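Local coordinates for N2152 (PDB 5U22), which is a family 39 glycoside hydrolase of an anaerobic rumen fungus, probably cleaving arabinosyl substrates with broad specificity, at residues Tyr306-Asp311 and Lys372-Asp377. Numbering follows the deposited sequence.
Sequences YKWYGD and KVEKID
W308 reaches from helix 301-310 to strand 368-376 and meets E374, the K375-I376 peptide and I376 with the far end of its indole. The segment axes come no closer than 11.2 Å, a gap this one large side chain spans, and the area buried between the segments is modest, 166 Å². Followed outward, W308 starts at a CB that points toward the strand; CG lies anti to the carbonyl carbon (chi1 -74°), which carries the ring away from the helix, and first contact with the strand comes at the six-membered ring. There CZ2 lies 3.8 Å from E374 CB, CH2 is nearest E374 O at 3.9 Å and stands 4.0 Å from K375 C and I376 N, and CZ3 meets I376 CG2 at 4.1 Å. The indole approaches E374 CB and the K375-I376 peptide obliquely.

E374 is extended beyond CG, and its carboxylate plane is turned 57° from the indole, so the two groups are not stacked; OE1 comes only to 4.1 Å from W308 CZ2. The acid's main partner is R417 of strand 415-422, bound to OE2 in a salt bridge, and the same arginine makes a cation-pi contact with W308. I376 offers its CG2 methyl to the indole, and its side chain also touches A301, Y304 and F305 earlier in the same helix.

Replacing W308 by an alanine removes the indole and is likely to leave a gap against E374 CB and the I376 CG2 methyl and to deprive R417 of its aromatic partner. With no hydrogen bond or salt bridge across the two segments, their direct contact is van der Waals packing, joining the last helix of the TIM-barrel part to the beta-sandwich beside the E374-R417 salt bridge, whose acid is buried and whose arginine the indole probably helps to shield.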
loop_
_atom_site.group_PDB
_atom_site.type_symbol
_atom_site.label_atom_id
_atom_site.label_comp_id
_atom_site.label_asym_id
_atom_site.label_seq_id
_atom_site.Cartn_x
_atom_site.Cartn_y
_atom_site.Cartn_z
ATOM N N TYR A 306 11.488 -1.876 0.104
ATOM C CA TYR A 306 10.522 -1.642 -0.961
ATOM C C TYR A 306 11.161 -1.735 -2.343
ATOM O O TYR A 306 10.461 -2.018 -3.319
ATOM C CB TYR A 306 9.826 -0.292 -0.739
ATOM C CG TYR A 306 8.672 -0.420 0.244
ATOM C CD1 TYR A 306 8.898 -0.519 1.615
ATOM C CD2 TYR A 306 7.361 -0.479 -0.209
ATOM C CE1 TYR A 306 7.833 -0.654 2.505
ATOM C CE2 TYR A 306 6.298 -0.606 0.666
ATOM C CZ TYR A 306 6.535 -0.697 2.016
ATOM O OH TYR A 306 5.452 -0.812 2.861
ATOM N N LYS A 307 12.476 -1.523 -2.448
ATOM C CA LYS A 307 13.151 -1.750 -3.722
ATOM C C LYS A 307 13.134 -3.232 -4.084
ATOM O O LYS A 307 12.854 -3.597 -5.235
ATOM C CB LYS A 307 14.581 -1.208 -3.649
ATOM C CG LYS A 307 15.465 -1.573 -4.851
ATOM C CD LYS A 307 15.117 -0.771 -6.086
ATOM C CE LYS A 307 16.073 -1.102 -7.251
ATOM N NZ LYS A 307 15.418 -0.897 -8.560
ATOM N N TRP A 308 13.438 -4.101 -3.112
ATOM C CA TRP A 308 13.303 -5.541 -3.326
ATOM C C TRP A 308 11.908 -5.876 -3.822
ATOM O O TRP A 308 11.727 -6.643 -4.777
ATOM C CB TRP A 308 13.552 -6.289 -2.022
ATOM C CG TRP A 308 14.951 -6.381 -1.562
ATOM C CD1 TRP A 308 16.077 -6.072 -2.255
ATOM C CD2 TRP A 308 15.373 -6.825 -0.274
ATOM N NE1 TRP A 308 17.189 -6.309 -1.476
ATOM C CE2 TRP A 308 16.779 -6.771 -0.252
ATOM C CE3 TRP A 308 14.694 -7.265 0.870
ATOM C CZ2 TRP A 308 17.526 -7.147 0.869
ATOM C CZ3 TRP A 308 15.434 -7.637 1.979
ATOM C CH2 TRP A 308 16.835 -7.575 1.972
ATOM N N TYR A 309 10.906 -5.294 -3.163
ATOM C CA TYR A 309 9.515 -5.538 -3.519
ATOM C C TYR A 309 9.221 -5.071 -4.935
ATOM O O TYR A 309 8.657 -5.817 -5.748
ATOM C CB TYR A 309 8.627 -4.813 -2.505
ATOM C CG TYR A 309 7.136 -4.943 -2.694
ATOM C CD1 TYR A 309 6.549 -6.155 -3.069
ATOM C CD2 TYR A 309 6.306 -3.858 -2.436
ATOM C CE1 TYR A 309 5.164 -6.277 -3.212
ATOM C CE2 TYR A 309 4.923 -3.965 -2.556
ATOM C CZ TYR A 309 4.355 -5.168 -2.942
ATOM O OH TYR A 309 2.986 -5.248 -3.049
ATOM N N GLY A 310 9.594 -3.832 -5.248
ATOM C CA GLY A 310 9.307 -3.288 -6.564
ATOM C C GLY A 310 10.002 -4.036 -7.683
ATOM O O GLY A 310 9.522 -4.029 -8.824
ATOM N N ASP A 311 11.151 -4.664 -7.385
ATOM C CA ASP A 311 11.888 -5.446 -8.377
ATOM C C ASP A 311 11.190 -6.744 -8.740
ATOM O O ASP A 311 11.591 -7.386 -9.718
ATOM C CB ASP A 311 13.296 -5.808 -7.879
ATOM C CG ASP A 311 14.235 -4.621 -7.827
ATOM O OD1 ASP A 311 13.895 -3.558 -8.388
ATOM O OD2 ASP A 311 15.335 -4.773 -7.239
ATOM N N LYS A 372 20.775 -16.831 -2.354
ATOM C CA LYS A 372 21.380 -15.689 -1.691
ATOM C C LYS A 372 20.392 -15.151 -0.668
ATOM O O LYS A 372 19.243 -14.852 -1.009
ATOM C CB LYS A 372 21.757 -14.608 -2.699
ATOM C CG LYS A 372 22.313 -13.339 -2.071
ATOM C CD LYS A 372 22.701 -12.363 -3.168
ATOM C CE LYS A 372 23.438 -11.142 -2.632
ATOM N NZ LYS A 372 23.749 -10.181 -3.743
ATOM N N VAL A 373 20.832 -15.048 0.579
ATOM C CA VAL A 373 19.989 -14.614 1.689
ATOM C C VAL A 373 20.529 -13.275 2.178
ATOM O O VAL A 373 21.710 -13.168 2.527
ATOM C CB VAL A 373 19.971 -15.664 2.813
ATOM C CG1 VAL A 373 19.059 -15.225 3.943
ATOM C CG2 VAL A 373 19.525 -17.014 2.256
ATOM N N GLU A 374 19.676 -12.252 2.192
ATOM C CA GLU A 374 20.089 -10.909 2.578
ATOM C C GLU A 374 19.180 -10.356 3.669
ATOM O O GLU A 374 18.043 -10.802 3.849
ATOM C CB GLU A 374 20.053 -9.933 1.398
ATOM C CG GLU A 374 20.761 -10.397 0.171
ATOM C CD GLU A 374 20.533 -9.446 -0.984
ATOM O OE1 GLU A 374 21.069 -8.325 -0.924
ATOM O OE2 GLU A 374 19.795 -9.805 -1.923
ATOM N N LYS A 375 19.685 -9.340 4.372
ATOM C CA LYS A 375 18.885 -8.608 5.345
ATOM C C LYS A 375 19.108 -7.113 5.184
ATOM O O LYS A 375 20.166 -6.665 4.731
ATOM C CB LYS A 375 19.208 -9.016 6.787
ATOM C CG LYS A 375 20.625 -8.680 7.240
ATOM C CD LYS A 375 20.815 -9.070 8.697
ATOM C CE LYS A 375 22.285 -8.999 9.125
ATOM N NZ LYS A 375 22.822 -7.620 9.041
ATOM N N ILE A 376 18.096 -6.343 5.565
ATOM C CA ILE A 376 18.214 -4.896 5.656
ATOM C C ILE A 376 17.865 -4.537 7.092
ATOM O O ILE A 376 16.750 -4.804 7.553
ATOM C CB ILE A 376 17.323 -4.165 4.640
ATOM C CG1 ILE A 376 17.484 -2.652 4.793
ATOM C CG2 ILE A 376 15.836 -4.596 4.733
ATOM C CD1 ILE A 376 18.832 -2.169 4.301
ATOM N N ASP A 377 18.835 -3.998 7.822
ATOM C CA ASP A 377 18.610 -3.721 9.231
ATOM C C ASP A 377 18.017 -2.329 9.412
ATOM O O ASP A 377 18.188 -1.435 8.580
ATOM C CB ASP A 377 19.908 -3.849 10.035
ATOM C CG ASP A 377 20.403 -5.278 10.117
ATOM O OD1 ASP A 377 19.571 -6.206 10.018
ATOM O OD2 ASP A 377 21.625 -5.472 10.278
#